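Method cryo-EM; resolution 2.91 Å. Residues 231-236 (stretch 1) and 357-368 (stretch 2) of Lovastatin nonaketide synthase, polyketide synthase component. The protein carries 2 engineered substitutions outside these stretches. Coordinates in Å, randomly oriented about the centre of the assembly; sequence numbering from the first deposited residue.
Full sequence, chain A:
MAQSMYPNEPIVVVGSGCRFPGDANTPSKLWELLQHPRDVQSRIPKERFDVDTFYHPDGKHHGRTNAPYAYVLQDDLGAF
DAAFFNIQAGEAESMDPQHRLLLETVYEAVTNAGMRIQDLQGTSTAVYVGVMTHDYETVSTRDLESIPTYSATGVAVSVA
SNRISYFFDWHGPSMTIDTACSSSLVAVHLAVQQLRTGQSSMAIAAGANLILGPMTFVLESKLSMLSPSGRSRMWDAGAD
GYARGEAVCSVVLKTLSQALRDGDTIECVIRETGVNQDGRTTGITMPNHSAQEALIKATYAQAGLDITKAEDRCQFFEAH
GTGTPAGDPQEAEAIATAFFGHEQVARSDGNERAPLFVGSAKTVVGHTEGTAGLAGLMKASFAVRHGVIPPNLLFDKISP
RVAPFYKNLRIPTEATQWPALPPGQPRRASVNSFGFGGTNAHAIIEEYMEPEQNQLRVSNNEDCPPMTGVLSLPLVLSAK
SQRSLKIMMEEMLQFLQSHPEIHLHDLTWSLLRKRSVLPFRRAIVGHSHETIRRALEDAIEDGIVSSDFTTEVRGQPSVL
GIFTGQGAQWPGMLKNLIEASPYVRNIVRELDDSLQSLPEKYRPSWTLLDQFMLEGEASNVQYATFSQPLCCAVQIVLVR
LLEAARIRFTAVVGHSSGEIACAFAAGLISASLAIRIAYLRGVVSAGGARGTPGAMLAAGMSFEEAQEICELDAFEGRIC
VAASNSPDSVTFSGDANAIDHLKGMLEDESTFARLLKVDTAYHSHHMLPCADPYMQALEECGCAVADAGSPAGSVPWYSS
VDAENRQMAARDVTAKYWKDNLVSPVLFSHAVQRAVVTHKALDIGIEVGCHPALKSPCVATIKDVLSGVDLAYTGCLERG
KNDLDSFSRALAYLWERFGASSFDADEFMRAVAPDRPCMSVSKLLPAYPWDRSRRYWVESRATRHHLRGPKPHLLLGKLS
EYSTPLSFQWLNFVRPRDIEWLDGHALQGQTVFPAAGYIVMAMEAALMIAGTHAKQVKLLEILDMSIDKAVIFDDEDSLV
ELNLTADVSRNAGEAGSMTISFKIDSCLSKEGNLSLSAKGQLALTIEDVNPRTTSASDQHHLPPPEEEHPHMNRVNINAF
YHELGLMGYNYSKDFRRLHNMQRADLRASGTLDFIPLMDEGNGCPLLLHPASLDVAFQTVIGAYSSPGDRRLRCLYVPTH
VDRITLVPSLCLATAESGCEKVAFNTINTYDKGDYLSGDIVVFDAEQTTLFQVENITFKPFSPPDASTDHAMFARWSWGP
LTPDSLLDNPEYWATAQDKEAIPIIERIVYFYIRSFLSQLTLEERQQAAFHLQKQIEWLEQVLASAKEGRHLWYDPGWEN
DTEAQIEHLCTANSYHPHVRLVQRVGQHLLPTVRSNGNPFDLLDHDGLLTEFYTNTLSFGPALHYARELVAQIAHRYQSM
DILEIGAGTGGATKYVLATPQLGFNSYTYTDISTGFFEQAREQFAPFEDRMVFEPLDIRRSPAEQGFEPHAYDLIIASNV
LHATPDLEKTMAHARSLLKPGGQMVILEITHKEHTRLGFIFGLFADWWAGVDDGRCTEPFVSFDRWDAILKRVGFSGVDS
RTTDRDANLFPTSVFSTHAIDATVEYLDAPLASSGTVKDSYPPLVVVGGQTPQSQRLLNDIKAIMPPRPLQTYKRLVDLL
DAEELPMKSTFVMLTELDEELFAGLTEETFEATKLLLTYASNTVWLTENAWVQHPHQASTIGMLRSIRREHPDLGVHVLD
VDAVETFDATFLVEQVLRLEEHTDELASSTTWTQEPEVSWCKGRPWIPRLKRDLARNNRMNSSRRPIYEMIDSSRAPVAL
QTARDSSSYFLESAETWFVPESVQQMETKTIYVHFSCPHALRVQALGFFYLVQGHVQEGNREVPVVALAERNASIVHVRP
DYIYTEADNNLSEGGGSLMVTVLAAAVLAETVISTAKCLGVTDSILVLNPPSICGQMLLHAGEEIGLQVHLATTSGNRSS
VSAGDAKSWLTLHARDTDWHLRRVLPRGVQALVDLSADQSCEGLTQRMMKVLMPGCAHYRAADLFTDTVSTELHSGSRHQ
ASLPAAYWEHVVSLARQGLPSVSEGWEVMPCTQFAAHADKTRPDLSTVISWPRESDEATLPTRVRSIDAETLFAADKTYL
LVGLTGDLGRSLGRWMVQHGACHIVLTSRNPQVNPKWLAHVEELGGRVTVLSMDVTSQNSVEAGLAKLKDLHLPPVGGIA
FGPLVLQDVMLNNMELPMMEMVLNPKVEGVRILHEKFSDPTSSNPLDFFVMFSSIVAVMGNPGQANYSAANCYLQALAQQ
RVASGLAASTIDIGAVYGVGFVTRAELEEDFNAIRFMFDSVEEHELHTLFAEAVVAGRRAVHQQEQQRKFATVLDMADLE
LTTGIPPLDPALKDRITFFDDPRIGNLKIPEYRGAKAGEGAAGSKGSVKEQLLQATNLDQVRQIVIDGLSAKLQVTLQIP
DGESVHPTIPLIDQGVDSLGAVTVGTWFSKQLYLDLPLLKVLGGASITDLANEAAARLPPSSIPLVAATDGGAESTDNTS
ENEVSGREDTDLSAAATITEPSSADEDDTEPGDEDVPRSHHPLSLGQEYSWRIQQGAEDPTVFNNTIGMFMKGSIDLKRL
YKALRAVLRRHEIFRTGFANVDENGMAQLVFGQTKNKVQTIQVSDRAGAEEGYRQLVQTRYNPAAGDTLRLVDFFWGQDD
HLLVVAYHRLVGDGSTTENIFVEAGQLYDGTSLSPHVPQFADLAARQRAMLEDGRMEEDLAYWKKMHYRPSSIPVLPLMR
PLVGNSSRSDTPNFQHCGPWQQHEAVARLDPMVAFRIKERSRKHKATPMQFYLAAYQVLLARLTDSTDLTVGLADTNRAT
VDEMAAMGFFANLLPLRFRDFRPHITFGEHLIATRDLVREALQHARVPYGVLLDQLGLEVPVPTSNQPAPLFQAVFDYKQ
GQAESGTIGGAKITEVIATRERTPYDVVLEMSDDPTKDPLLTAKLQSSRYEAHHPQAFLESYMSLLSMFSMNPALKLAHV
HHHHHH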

ATOM      1  N   ARG A 231      28.170 -13.300  18.553  1.00 85.74           N
ATOM      2  CA  ARG A 231      29.313 -12.984  19.395  1.00 85.74           C
ATOM      3  C   ARG A 231      30.578 -12.954  18.553  1.00 85.74           C
ATOM      4  O   ARG A 231      30.767 -13.794  17.670  1.00 85.74           O
ATOM      5  CB  ARG A 231      29.458 -13.999  20.534  1.00 85.74           C
ATOM      6  CG  ARG A 231      28.290 -13.983  21.500  1.00 85.74           C
ATOM      7  CD  ARG A 231      28.458 -14.997  22.611  1.00 85.74           C
ATOM      8  NE  ARG A 231      27.318 -14.994  23.520  1.00 85.74           N
ATOM      9  CZ  ARG A 231      26.175 -15.625  23.291  1.00 85.74           C
ATOM     10  NH1 ARG A 231      25.977 -16.322  22.183  1.00 85.74           N
ATOM     11  NH2 ARG A 231      25.202 -15.552  24.195  1.00 85.74           N
ATOM     12  N   SER A 232      31.440 -11.979  18.833  1.00 85.78           N
ATOM     13  CA  SER A 232      32.707 -11.823  18.121  1.00 85.78           C
ATOM     14  C   SER A 232      33.723 -12.767  18.750  1.00 85.78           C
ATOM     15  O   SER A 232      34.506 -12.387  19.622  1.00 85.78           O
ATOM     16  CB  SER A 232      33.187 -10.378  18.178  1.00 85.78           C
ATOM     17  OG  SER A 232      32.228  -9.499  17.620  1.00 85.78           O
ATOM     18  N   ARG A 233      33.712 -14.018  18.300  1.00 86.75           N
ATOM     19  CA  ARG A 233      34.615 -15.038  18.826  1.00 86.75           C
ATOM     20  C   ARG A 233      36.005 -14.785  18.256  1.00 86.75           C
ATOM     21  O   ARG A 233      36.383 -15.317  17.211  1.00 86.75           O
ATOM     22  CB  ARG A 233      34.111 -16.432  18.483  1.00 86.75           C
ATOM     23  CG  ARG A 233      32.768 -16.769  19.102  1.00 86.75           C
ATOM     24  CD  ARG A 233      32.407 -18.226  18.880  1.00 86.75           C
ATOM     25  NE  ARG A 233      31.895 -18.846  20.096  1.00 86.75           N
ATOM     26  CZ  ARG A 233      30.629 -18.796  20.489  1.00 86.75           C
ATOM     27  NH1 ARG A 233      29.708 -18.162  19.781  1.00 86.75           N
ATOM     28  NH2 ARG A 233      30.278 -19.397  21.622  1.00 86.75           N
ATOM     29  N   MET A 234      36.773 -13.959  18.958  1.00 85.90           N
ATOM     30  CA  MET A 234      38.108 -13.597  18.505  1.00 85.90           C
ATOM     31  C   MET A 234      38.995 -14.831  18.404  1.00 85.90           C
ATOM     32  O   MET A 234      39.148 -15.580  19.375  1.00 85.90           O
ATOM     33  CB  MET A 234      38.720 -12.578  19.465  1.00 85.90           C
ATOM     34  CG  MET A 234      40.197 -12.300  19.239  1.00 85.90           C
ATOM     35  SD  MET A 234      40.860 -11.152  20.455  1.00 85.90           S
ATOM     36  CE  MET A 234      42.611 -11.301  20.125  1.00 85.90           C
ATOM     37  N   TRP A 235      39.579 -15.038  17.227  1.00 86.26           N
ATOM     38  CA  TRP A 235      40.582 -16.066  16.971  1.00 86.26           C
ATOM     39  C   TRP A 235      40.109 -17.465  17.343  1.00 86.26           C
ATOM     40  O   TRP A 235      40.934 -18.379  17.468  1.00 86.26           O
ATOM     41  CB  TRP A 235      41.890 -15.760  17.709  1.00 86.26           C
ATOM     42  CG  TRP A 235      42.555 -14.478  17.295  1.00 86.26           C
ATOM     43  CD1 TRP A 235      42.015 -13.472  16.550  1.00 86.26           C
ATOM     44  CD2 TRP A 235      43.892 -14.069  17.604  1.00 86.26           C
ATOM     45  NE1 TRP A 235      42.927 -12.465  16.377  1.00 86.26           N
ATOM     46  CE2 TRP A 235      44.090 -12.807  17.015  1.00 86.26           C
ATOM     47  CE3 TRP A 235      44.940 -14.649  18.323  1.00 86.26           C
ATOM     48  CZ2 TRP A 235      45.291 -12.114  17.122  1.00 86.26           C
ATOM     49  CZ3 TRP A 235      46.130 -13.961  18.427  1.00 86.26           C
ATOM     50  CH2 TRP A 235      46.297 -12.709  17.831  1.00 86.26           C
ATOM     51  N   ASP A 236      38.808 -17.665  17.519  1.00 89.07           N
ATOM     52  CA  ASP A 236      38.281 -18.956  17.925  1.00 89.07           C
ATOM     53  C   ASP A 236      37.848 -19.765  16.708  1.00 89.07           C
ATOM     54  O   ASP A 236      37.555 -19.223  15.640  1.00 89.07           O
ATOM     55  CB  ASP A 236      37.100 -18.778  18.878  1.00 89.07           C
ATOM     56  CG  ASP A 236      36.657 -20.080  19.511  1.00 89.07           C
ATOM     57  OD1 ASP A 236      37.353 -20.566  20.427  1.00 89.07           O
ATOM     58  OD2 ASP A 236      35.611 -20.621  19.092  1.00 89.07           O
ATOM     59  N   PHE A 357      50.301 -11.208  25.366  1.00 84.59           N
ATOM     60  CA  PHE A 357      48.865 -11.386  25.512  1.00 84.59           C
ATOM     61  C   PHE A 357      48.115 -10.545  24.488  1.00 84.59           C
ATOM     62  O   PHE A 357      48.414  -9.362  24.299  1.00 84.59           O
ATOM     63  CB  PHE A 357      48.427 -11.009  26.924  1.00 84.59           C
ATOM     64  CG  PHE A 357      48.874 -11.982  27.976  1.00 84.59           C
ATOM     65  CD1 PHE A 357      50.109 -11.850  28.582  1.00 84.59           C
ATOM     66  CD2 PHE A 357      48.057 -13.029  28.357  1.00 84.59           C
ATOM     67  CE1 PHE A 357      50.521 -12.744  29.549  1.00 84.59           C
ATOM     68  CE2 PHE A 357      48.462 -13.927  29.323  1.00 84.59           C
ATOM     69  CZ  PHE A 357      49.697 -13.786  29.921  1.00 84.59           C
ATOM     70  N   VAL A 358      47.136 -11.159  23.831  1.00 84.14           N
ATOM     71  CA  VAL A 358      46.305 -10.494  22.835  1.00 84.14           C
ATOM     72  C   VAL A 358      44.853 -10.688  23.241  1.00 84.14           C
ATOM     73  O   VAL A 358      44.395 -11.827  23.392  1.00 84.14           O
ATOM     74  CB  VAL A 358      46.556 -11.043  21.422  1.00 84.14           C
ATOM     75  CG1 VAL A 358      45.914 -10.144  20.388  1.00 84.14           C
ATOM     76  CG2 VAL A 358      48.045 -11.182  21.156  1.00 84.14           C
ATOM     77  N   GLY A 359      44.130  -9.585  23.409  1.00 84.59           N
ATOM     78  CA  GLY A 359      42.738  -9.664  23.798  1.00 84.59           C
ATOM     79  C   GLY A 359      41.916  -8.495  23.304  1.00 84.59           C
ATOM     80  O   GLY A 359      42.242  -7.338  23.581  1.00 84.59           O
ATOM     81  N   SER A 360      40.833  -8.784  22.591  1.00 83.46           N
ATOM     82  CA  SER A 360      39.984  -7.755  22.007  1.00 83.46           C
ATOM     83  C   SER A 360      38.796  -7.492  22.920  1.00 83.46           C
ATOM     84  O   SER A 360      38.114  -8.429  23.348  1.00 83.46           O
ATOM     85  CB  SER A 360      39.497  -8.171  20.619  1.00 83.46           C
ATOM     86  OG  SER A 360      38.682  -7.164  20.044  1.00 83.46           O
ATOM     87  N   ALA A 361      38.553  -6.213  23.217  1.00 81.99           N
ATOM     88  CA  ALA A 361      37.393  -5.845  24.018  1.00 81.99           C
ATOM     89  C   ALA A 361      36.094  -6.258  23.350  1.00 81.99           C
ATOM     90  O   ALA A 361      35.080  -6.431  24.034  1.00 81.99           O
ATOM     91  CB  ALA A 361      37.384  -4.338  24.267  1.00 81.99           C
ATOM     92  N   LYS A 362      36.106  -6.431  22.029  1.00 82.97           N
ATOM     93  CA  LYS A 362      34.898  -6.760  21.290  1.00 82.97           C
ATOM     94  C   LYS A 362      34.370  -8.146  21.628  1.00 82.97           C
ATOM     95  O   LYS A 362      33.231  -8.461  21.266  1.00 82.97           O
ATOM     96  CB  LYS A 362      35.176  -6.645  19.792  1.00 82.97           C
ATOM     97  CG  LYS A 362      35.744  -5.288  19.400  1.00 82.97           C
ATOM     98  CD  LYS A 362      36.307  -5.286  17.997  1.00 82.97           C
ATOM     99  CE  LYS A 362      37.461  -4.302  17.879  1.00 82.97           C
ATOM    100  NZ  LYS A 362      38.654  -4.713  18.670  1.00 82.97           N
ATOM    101  N   THR A 363      35.163  -8.979  22.303  1.00 83.89           N
ATOM    102  CA  THR A 363      34.643 -10.244  22.805  1.00 83.89           C
ATOM    103  C   THR A 363      33.719 -10.028  23.994  1.00 83.89           C
ATOM    104  O   THR A 363      32.865 -10.874  24.277  1.00 83.89           O
ATOM    105  CB  THR A 363      35.792 -11.170  23.203  1.00 83.89           C
ATOM    106  OG1 THR A 363      36.565 -10.556  24.241  1.00 83.89           O
ATOM    107  CG2 THR A 363      36.687 -11.457  22.012  1.00 83.89           C
ATOM    108  N   VAL A 364      33.877  -8.912  24.696  1.00 82.92           N
ATOM    109  CA  VAL A 364      33.114  -8.623  25.904  1.00 82.92           C
ATOM    110  C   VAL A 364      32.009  -7.613  25.639  1.00 82.92           C
ATOM    111  O   VAL A 364      30.861  -7.822  26.030  1.00 82.92           O
ATOM    112  CB  VAL A 364      34.059  -8.131  27.023  1.00 82.92           C
ATOM    113  CG1 VAL A 364      33.277  -7.861  28.294  1.00 82.92           C
ATOM    114  CG2 VAL A 364      35.160  -9.147  27.274  1.00 82.92           C
ATOM    115  N   VAL A 365      32.342  -6.502  24.984  1.00 80.87           N
ATOM    116  CA  VAL A 365      31.376  -5.451  24.689  1.00 80.87           C
ATOM    117  C   VAL A 365      30.939  -5.474  23.230  1.00 80.87           C
ATOM    118  O   VAL A 365      30.162  -4.614  22.805  1.00 80.87           O
ATOM    119  CB  VAL A 365      31.931  -4.066  25.060  1.00 80.87           C
ATOM    120  CG1 VAL A 365      32.320  -4.027  26.525  1.00 80.87           C
ATOM    121  CG2 VAL A 365      33.113  -3.712  24.177  1.00 80.87           C
ATOM    122  N   GLY A 366      31.427  -6.428  22.450  1.00 80.30           N
ATOM    123  CA  GLY A 366      31.027  -6.552  21.068  1.00 80.30           C
ATOM    124  C   GLY A 366      31.830  -5.654  20.144  1.00 80.30           C
ATOM    125  O   GLY A 366      32.517  -4.723  20.563  1.00 80.30           O
ATOM    126  N   HIS A 367      31.731  -5.951  18.854  1.00 82.89           N
ATOM    127  CA  HIS A 367      32.359  -5.126  17.829  1.00 82.89           C
ATOM    128  C   HIS A 367      31.542  -3.853  17.676  1.00 82.89           C
ATOM    129  O   HIS A 367      30.505  -3.840  17.009  1.00 82.89           O
ATOM    130  CB  HIS A 367      32.448  -5.885  16.513  1.00 82.89           C
ATOM    131  CG  HIS A 367      33.130  -5.119  15.425  1.00 82.89           C
ATOM    132  ND1 HIS A 367      34.456  -5.305  15.102  1.00 82.89           N
ATOM    133  CD2 HIS A 367      32.673  -4.151  14.597  1.00 82.89           C
ATOM    134  CE1 HIS A 367      34.785  -4.492  14.116  1.00 82.89           C
ATOM    135  NE2 HIS A 367      33.722  -3.780  13.791  1.00 82.89           N
ATOM    136  N   THR A 368      32.009  -2.769  18.295  1.00 79.88           N
ATOM    137  CA  THR A 368      31.283  -1.506  18.315  1.00 79.88           C
ATOM    138  C   THR A 368      31.682  -0.596  17.157  1.00 79.88           C
ATOM    139  O   THR A 368      31.592   0.630  17.271  1.00 79.88           O
ATOM    140  CB  THR A 368      31.494  -0.799  19.652  1.00 79.88           C
ATOM    141  OG1 THR A 368      32.878  -0.482  19.817  1.00 79.88           O
ATOM    142  CG2 THR A 368      31.045  -1.686  20.800  1.00 79.88           C
TER

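Residues 231-236 and 357-368, more than 120 positions apart in sequence, pack against each other without a single hydrogen bond between them; 354 Å² of surface, both sides summed, is buried by packing contacts. Arg231 opens stretch 1 at the margin, its CA-to-CB bond sideways to stretch 2 and its guanidinium bonded elsewhere in the structure. At Ser232 the backbones come nearest, with 5.3 Å between Ser232 CA and Thr363 CA. Its CA-to-CB bond points toward stretch 2 and Ser232 CB lies 3.6 Å from Lys362 O, while Ser232 OG, in the m rotamer, sits 3.8 Å from His367 CB. The small side chain fits this close approach, and its hydroxyl is satisfied by a hydrogen bond elsewhere. The carbonyl of the same residue meets a methyl group, Ser232 O lying 3.4 Å from Thr363 CG2. Arg233 turns its CA-to-CB bond away and makes no contact, but it starts a type II turn that ends at Asp236 and is closed by a weak bond, 3.4 Å from Asp236 N to Arg233 O. Within that turn the CA-to-CB bonds of Met234 and Trp235 both point toward stretch 2.

Met234 gives up the most surface of any residue here, 86 Å². With all three chi angles t, its unbranched chain extends along stretch 2 and touches several residues in succession: Met234 CB is 3.4 Å from Thr363 CG2, Met234 SD is 3.2 Å from Ser360 N and 3.3 Å from Ser360 CB, and Met234 CE reaches 3.5 Å from Val358 CG1. Near its end the chain also passes Gly359, with Met234 CE 4.0 Å from Gly359 N; a CB on that glycine would point away. Trp235 adds the far end of its indole, Trp235 CH2 lying 3.6 Å from Val358 CG1. One valine methyl, on the strand that ends at Val358, thus meets both the methionine tip and the tryptophan ring; all three residues are buried, and the atoms that meet here are carbon.

The opposing surface is braced by its own polar groups. Thr363 OG1 donates to Ser360 O at 2.8 Å, leaving Thr363 CG2 against stretch 1, and Thr363 N bonds the same Ser360 O at 3.2 Å. Lys362 leads its end away from the contact, where Lys362 NZ donates to Ser360 OG at 2.8 Å. These bonds satisfy polar atoms in a buried setting. The Thr363 bonds tie together two residues that Met234 packs against, while the lysine bond holds the Ser360 hydroxyl.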